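Local coordinates for maltose/maltodextrin-binding protein (Thermus thermophilus, PDB 2GH9) that binds maltotriose between its two lobes, and probably delivers malto-oligosaccharides to a membrane transporter as other periplasmic binding proteins do, at residues Lys2-His8 and Lys31-Val37; Gln54-Leu58 and Val273-Asn279. All blocks are in the same frame, centred on the assembly; numbering follows the deposited sequence.

In the fold
From the N terminus, strand 3-7 runs to the sugar pocket, helix 11-26 leads back, and strand 32-36 settles beside the first strand; interaction 1 (Lys2-His8 with Lys31-Val37) closes this short loop. The chain then passes through helix 39-49 to Gln54-Leu58, where interaction 2 opens. It closes only at Val273-Asn279, after more than 200 residues, which include the four-stranded sheet with strands 116-120 and 227-232. The two loops therefore follow in series, neither nested nor crossing. Strand 3-7 lies between strands 32-36 and 58-63, and the contacts meet directly: Asp57 OD2 accepts a hydrogen bond from Thr4 N and its OD1 one from Ser277 OG, so Asp57 connects the first strand with the late return.

Interaction 1: Lys2-His8 and Lys31-Val37; sequences KITVWTH and KVEVVEV. With GLC (alpha-D-glucopyranose), chain B.
A backbone ladder that ends at a sugar marks this contact: beyond the last rung, His8 ND1 hydrogen-bonds O2 of one glucose unit of the bound maltotriose (2.8 Å). Strands 3-7 and 32-36 run parallel, their axes 4.7 Å apart at closest and at 23°. The register pairs Ile3 with Val32 through Thr7 with Glu36. Ile3 N bonds Lys31 O (2.9 Å), Val5 N Glu33 O (2.8 Å) and Thr7 N Val35 O (2.9 Å); returning, Glu33 N reaches Ile3 O (2.9 Å), Val35 N Val5 O (2.7 Å) and Val37 N Thr7 O (3.0 Å). Ile3, Val5, Thr7, Val32 and Val34 share the face partly covered by helix 11-26; Val5 CG2 meets Val32 CG1 at 3.7 Å. On the other face the m rotamer of Trp6 puts its five-membered ring under Val37 CG2, a CH-pi contact 3.9 Å from the centroid. Lys2 NZ and Glu33 OE1 form a long salt bridge (3.7 Å). Helix 11-26 completes the beta-alpha-beta crossover, the pocket at the strand ends, as in periplasmic binding proteins.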
# COMPACT_ATOMS: atom_id res chain seq x y z
N LYS A 2 19.18 -7.26 -23.40
CA LYS A 2 18.03 -6.41 -22.98
C LYS A 2 17.23 -7.10 -21.87
O LYS A 2 16.79 -8.24 -22.03
CB LYS A 2 17.10 -6.11 -24.16
CG LYS A 2 15.85 -5.27 -23.78
CD LYS A 2 14.94 -4.98 -24.99
CE LYS A 2 14.96 -3.51 -25.44
NZ LYS A 2 13.91 -3.24 -26.49
N ILE A 3 17.02 -6.40 -20.77
CA ILE A 3 16.09 -6.89 -19.74
C ILE A 3 14.85 -6.01 -19.71
O ILE A 3 14.92 -4.85 -20.09
CB ILE A 3 16.72 -6.97 -18.35
CG1 ILE A 3 17.39 -5.64 -17.98
CG2 ILE A 3 17.71 -8.15 -18.28
CD1 ILE A 3 17.69 -5.51 -16.53
N THR A 4 13.72 -6.57 -19.26
CA THR A 4 12.48 -5.80 -19.16
C THR A 4 12.03 -5.70 -17.71
O THR A 4 12.20 -6.63 -16.91
CB THR A 4 11.37 -6.37 -20.06
OG1 THR A 4 10.93 -7.63 -19.56
CG2 THR A 4 11.88 -6.54 -21.50
N VAL A 5 11.48 -4.53 -17.38
CA VAL A 5 10.96 -4.21 -16.05
C VAL A 5 9.48 -3.89 -16.18
O VAL A 5 9.12 -3.02 -16.94
CB VAL A 5 11.67 -2.97 -15.45
CG1 VAL A 5 11.14 -2.63 -14.02
CG2 VAL A 5 13.16 -3.20 -15.43
N TRP A 6 8.64 -4.61 -15.45
CA TRP A 6 7.25 -4.20 -15.24
C TRP A 6 7.16 -3.28 -14.05
O TRP A 6 7.74 -3.58 -13.00
CB TRP A 6 6.35 -5.41 -15.01
CG TRP A 6 6.06 -6.17 -16.25
CD1 TRP A 6 6.36 -5.80 -17.53
CD2 TRP A 6 5.38 -7.41 -16.33
NE1 TRP A 6 5.94 -6.76 -18.40
CE2 TRP A 6 5.31 -7.76 -17.70
CE3 TRP A 6 4.83 -8.29 -15.38
CZ2 TRP A 6 4.71 -8.94 -18.14
CZ3 TRP A 6 4.24 -9.45 -15.81
CH2 TRP A 6 4.18 -9.77 -17.19
N THR A 7 6.45 -2.16 -14.21
CA THR A 7 6.23 -1.22 -13.10
C THR A 7 4.82 -0.63 -13.08
O THR A 7 4.23 -0.42 -14.13
CB THR A 7 7.26 -0.05 -13.14
OG1 THR A 7 7.14 0.73 -11.96
CG2 THR A 7 7.05 0.84 -14.36
N HIS A 8 4.33 -0.35 -11.88
CA HIS A 8 3.05 0.36 -11.68
C HIS A 8 3.26 1.84 -11.37
O HIS A 8 2.31 2.58 -11.05
CB HIS A 8 2.22 -0.29 -10.57
CG HIS A 8 2.93 -0.48 -9.26
ND1 HIS A 8 2.91 0.46 -8.25
CD2 HIS A 8 3.63 -1.54 -8.77
CE1 HIS A 8 3.59 0.01 -7.21
NE2 HIS A 8 4.02 -1.21 -7.49
N LYS A 31 20.56 -2.94 -22.30
CA LYS A 31 19.35 -2.15 -22.50
C LYS A 31 18.27 -2.56 -21.49
O LYS A 31 18.05 -3.75 -21.25
CB LYS A 31 18.83 -2.30 -23.94
CG LYS A 31 19.60 -1.41 -24.95
CD LYS A 31 19.34 -1.77 -26.43
CE LYS A 31 18.07 -1.10 -27.00
NZ LYS A 31 17.79 -1.54 -28.42
N VAL A 32 17.63 -1.57 -20.86
CA VAL A 32 16.53 -1.82 -19.93
C VAL A 32 15.24 -1.21 -20.48
O VAL A 32 15.18 0.02 -20.70
CB VAL A 32 16.81 -1.24 -18.54
CG1 VAL A 32 15.63 -1.54 -17.58
CG2 VAL A 32 18.11 -1.79 -17.99
N GLU A 33 14.24 -2.05 -20.72
CA GLU A 33 12.93 -1.56 -21.15
C GLU A 33 11.96 -1.48 -19.95
O GLU A 33 11.66 -2.47 -19.31
CB GLU A 33 12.33 -2.42 -22.29
CG GLU A 33 11.28 -1.61 -23.14
CD GLU A 33 10.34 -2.46 -23.99
OE1 GLU A 33 10.80 -3.48 -24.58
OE2 GLU A 33 9.14 -2.11 -24.10
N VAL A 34 11.51 -0.26 -19.66
CA VAL A 34 10.53 -0.04 -18.59
C VAL A 34 9.12 -0.15 -19.20
O VAL A 34 8.77 0.59 -20.11
CB VAL A 34 10.80 1.30 -17.89
CG1 VAL A 34 9.77 1.57 -16.77
CG2 VAL A 34 12.24 1.32 -17.35
N VAL A 35 8.34 -1.10 -18.72
CA VAL A 35 6.99 -1.37 -19.23
C VAL A 35 6.00 -1.07 -18.10
O VAL A 35 6.09 -1.64 -17.00
CB VAL A 35 6.87 -2.83 -19.78
CG1 VAL A 35 5.44 -3.17 -20.19
CG2 VAL A 35 7.82 -3.04 -20.97
N GLU A 36 5.09 -0.14 -18.37
CA GLU A 36 4.00 0.19 -17.46
C GLU A 36 2.89 -0.86 -17.51
O GLU A 36 2.55 -1.39 -18.57
CB GLU A 36 3.42 1.57 -17.76
CG GLU A 36 4.39 2.70 -17.47
CD GLU A 36 4.08 3.96 -18.27
OE1 GLU A 36 3.28 4.80 -17.79
OE2 GLU A 36 4.65 4.12 -19.37
N VAL A 37 2.39 -1.18 -16.32
CA VAL A 37 1.35 -2.19 -16.10
C VAL A 37 0.52 -1.64 -14.95
O VAL A 37 1.10 -1.20 -13.94
CB VAL A 37 1.90 -3.55 -15.63
CG1 VAL A 37 0.75 -4.62 -15.62
CG2 VAL A 37 3.15 -4.00 -16.43
C1 GLC B . -0.45 2.96 -8.00
C2 GLC B . 0.63 3.03 -6.92
C3 GLC B . 0.42 1.92 -5.92
C4 GLC B . -0.99 2.02 -5.32
C5 GLC B . -2.06 1.96 -6.42
C6 GLC B . -3.47 2.24 -5.85
O1 GLC B . -0.22 1.79 -8.79
O2 GLC B . 1.95 2.98 -7.51
O3 GLC B . 1.42 1.94 -4.88
O4 GLC B . -1.23 0.88 -4.51
O5 GLC B . -1.76 2.92 -7.43
O6 GLC B . -4.47 2.24 -6.89
O HOH W 1 12.31 -5.52 -26.95

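Interaction 2: Gln54-Leu58 and Val273-Asn279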
# COMPACT_ATOMS: atom_id res chain seq x y z
N GLN A 54 6.81 -15.54 -20.49
CA GLN A 54 6.02 -14.39 -20.96
C GLN A 54 6.04 -13.17 -20.01
O GLN A 54 5.40 -12.14 -20.32
CB GLN A 54 4.56 -14.78 -21.16
CG GLN A 54 4.25 -15.81 -22.24
CD GLN A 54 2.86 -16.40 -22.06
OE1 GLN A 54 2.32 -16.37 -20.96
NE2 GLN A 54 2.27 -16.91 -23.13
N ALA A 55 6.73 -13.27 -18.86
CA ALA A 55 6.81 -12.14 -17.91
C ALA A 55 8.16 -11.40 -17.97
O ALA A 55 9.16 -11.92 -18.50
CB ALA A 55 6.52 -12.61 -16.48
N ALA A 56 8.18 -10.18 -17.43
CA ALA A 56 9.38 -9.36 -17.35
C ALA A 56 10.46 -9.98 -16.48
O ALA A 56 10.19 -10.84 -15.64
CB ALA A 56 9.05 -7.95 -16.81
N ASP A 57 11.69 -9.50 -16.67
CA ASP A 57 12.85 -9.98 -15.93
C ASP A 57 12.81 -9.54 -14.48
O ASP A 57 13.38 -10.20 -13.63
CB ASP A 57 14.14 -9.49 -16.60
CG ASP A 57 14.33 -10.12 -17.97
OD1 ASP A 57 14.57 -11.33 -18.02
OD2 ASP A 57 14.17 -9.43 -18.99
N LEU A 58 12.18 -8.40 -14.21
CA LEU A 58 11.97 -7.95 -12.84
C LEU A 58 10.71 -7.10 -12.69
O LEU A 58 10.13 -6.64 -13.68
CB LEU A 58 13.22 -7.23 -12.27
CG LEU A 58 13.94 -6.05 -12.91
CD1 LEU A 58 14.91 -5.41 -11.93
CD2 LEU A 58 14.67 -6.49 -14.16
N VAL A 273 12.94 -10.51 -8.75
CA VAL A 273 13.50 -10.98 -9.99
C VAL A 273 12.72 -12.23 -10.40
O VAL A 273 12.37 -13.04 -9.56
CB VAL A 273 15.04 -11.20 -9.85
CG1 VAL A 273 15.62 -11.92 -11.09
CG2 VAL A 273 15.73 -9.86 -9.67
N ASN A 274 12.42 -12.34 -11.69
CA ASN A 274 11.75 -13.48 -12.28
C ASN A 274 12.66 -14.72 -12.25
O ASN A 274 13.75 -14.71 -12.84
CB ASN A 274 11.38 -13.14 -13.72
CG ASN A 274 10.49 -14.17 -14.38
OD1 ASN A 274 10.31 -15.27 -13.88
ND2 ASN A 274 9.91 -13.80 -15.52
N ALA A 275 12.20 -15.77 -11.57
CA ALA A 275 12.96 -17.03 -11.49
C ALA A 275 13.21 -17.65 -12.87
O ALA A 275 14.12 -18.46 -13.04
CB ALA A 275 12.23 -18.02 -10.59
N TYR A 276 12.41 -17.25 -13.86
CA TYR A 276 12.54 -17.72 -15.24
C TYR A 276 13.23 -16.73 -16.16
O TYR A 276 13.18 -16.87 -17.40
CB TYR A 276 11.15 -18.04 -15.78
CG TYR A 276 10.51 -19.19 -15.08
CD1 TYR A 276 10.72 -20.48 -15.52
CD2 TYR A 276 9.71 -18.99 -13.97
CE1 TYR A 276 10.14 -21.56 -14.86
CE2 TYR A 276 9.12 -20.03 -13.32
CZ TYR A 276 9.33 -21.33 -13.77
OH TYR A 276 8.74 -22.39 -13.10
N SER A 277 13.87 -15.71 -15.59
CA SER A 277 14.61 -14.77 -16.41
C SER A 277 15.71 -15.48 -17.18
O SER A 277 16.52 -16.18 -16.60
CB SER A 277 15.25 -13.68 -15.55
OG SER A 277 15.92 -12.75 -16.37
N LYS A 278 15.75 -15.27 -18.50
CA LYS A 278 16.92 -15.66 -19.31
C LYS A 278 18.13 -14.71 -19.20
O LYS A 278 19.08 -14.85 -20.00
CB LYS A 278 16.52 -15.79 -20.78
CG LYS A 278 15.38 -16.76 -21.03
CD LYS A 278 15.58 -18.07 -20.26
CE LYS A 278 14.56 -19.14 -20.63
NZ LYS A 278 14.75 -20.33 -19.76
N ASN A 279 18.11 -13.79 -18.23
CA ASN A 279 19.20 -12.84 -18.00
C ASN A 279 19.27 -12.44 -16.52
O ASN A 279 19.33 -11.24 -16.20
CB ASN A 279 19.03 -11.59 -18.89
CG ASN A 279 19.49 -11.81 -20.34
OD1 ASN A 279 20.52 -12.43 -20.60
ND2 ASN A 279 18.72 -11.27 -21.30
O HOH W 2 8.99 -15.54 -18.00
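Asn274 lays its carboxamide against the backbone of Ala55 and Ala56, with ND2 3.7 Å from Ala55 CB and donating a hydrogen bond to Ala56 O at 3.0 Å. The same ND2 also donates to a water, 3.2 Å away, that is weakly linked to Ala55 N. The other end of the amide serves its own loop: Asn274 OD1 accepts from Tyr276 N at 2.9 Å, an Asx turn, inside the type I beta turn from Asn274 to Ser277 that is closed by Ser277 N to Asn274 O (2.9 Å). One side chain thus shapes the turn and fastens it to the neighbouring loop. Close by, Asn274 N donates to Asp57 O at 3.0 Å and nearly in line. This bond lies beside the antiparallel, non-hydrogen-bonded pair Leu58 and Val273, whose CA atoms are 4.4 Å apart. Here strand 58-63 begins and strand 265-273 ends, so the contact sits at one end of an antiparallel pair in the larger mixed sheet, in a lobe of the periplasmic binding protein fold. The side chains of Leu58 and Val273 touch loosely, CB to CG2 at 4.5 Å, and Leu58 also packs on Ala283, Phe286 and Ala287 of helix 280-290. Asp57 has two partners: OD1 accepts from Ser277 OG at 2.6 Å, while OD2 takes the backbone N of Thr4 in strand 3-7. Ser277 OG in turn accepts from Asn279 N at 3.1 Å, an ST turn immediately ahead of helix 280-290, for which Asn279 occupies the N-cap position.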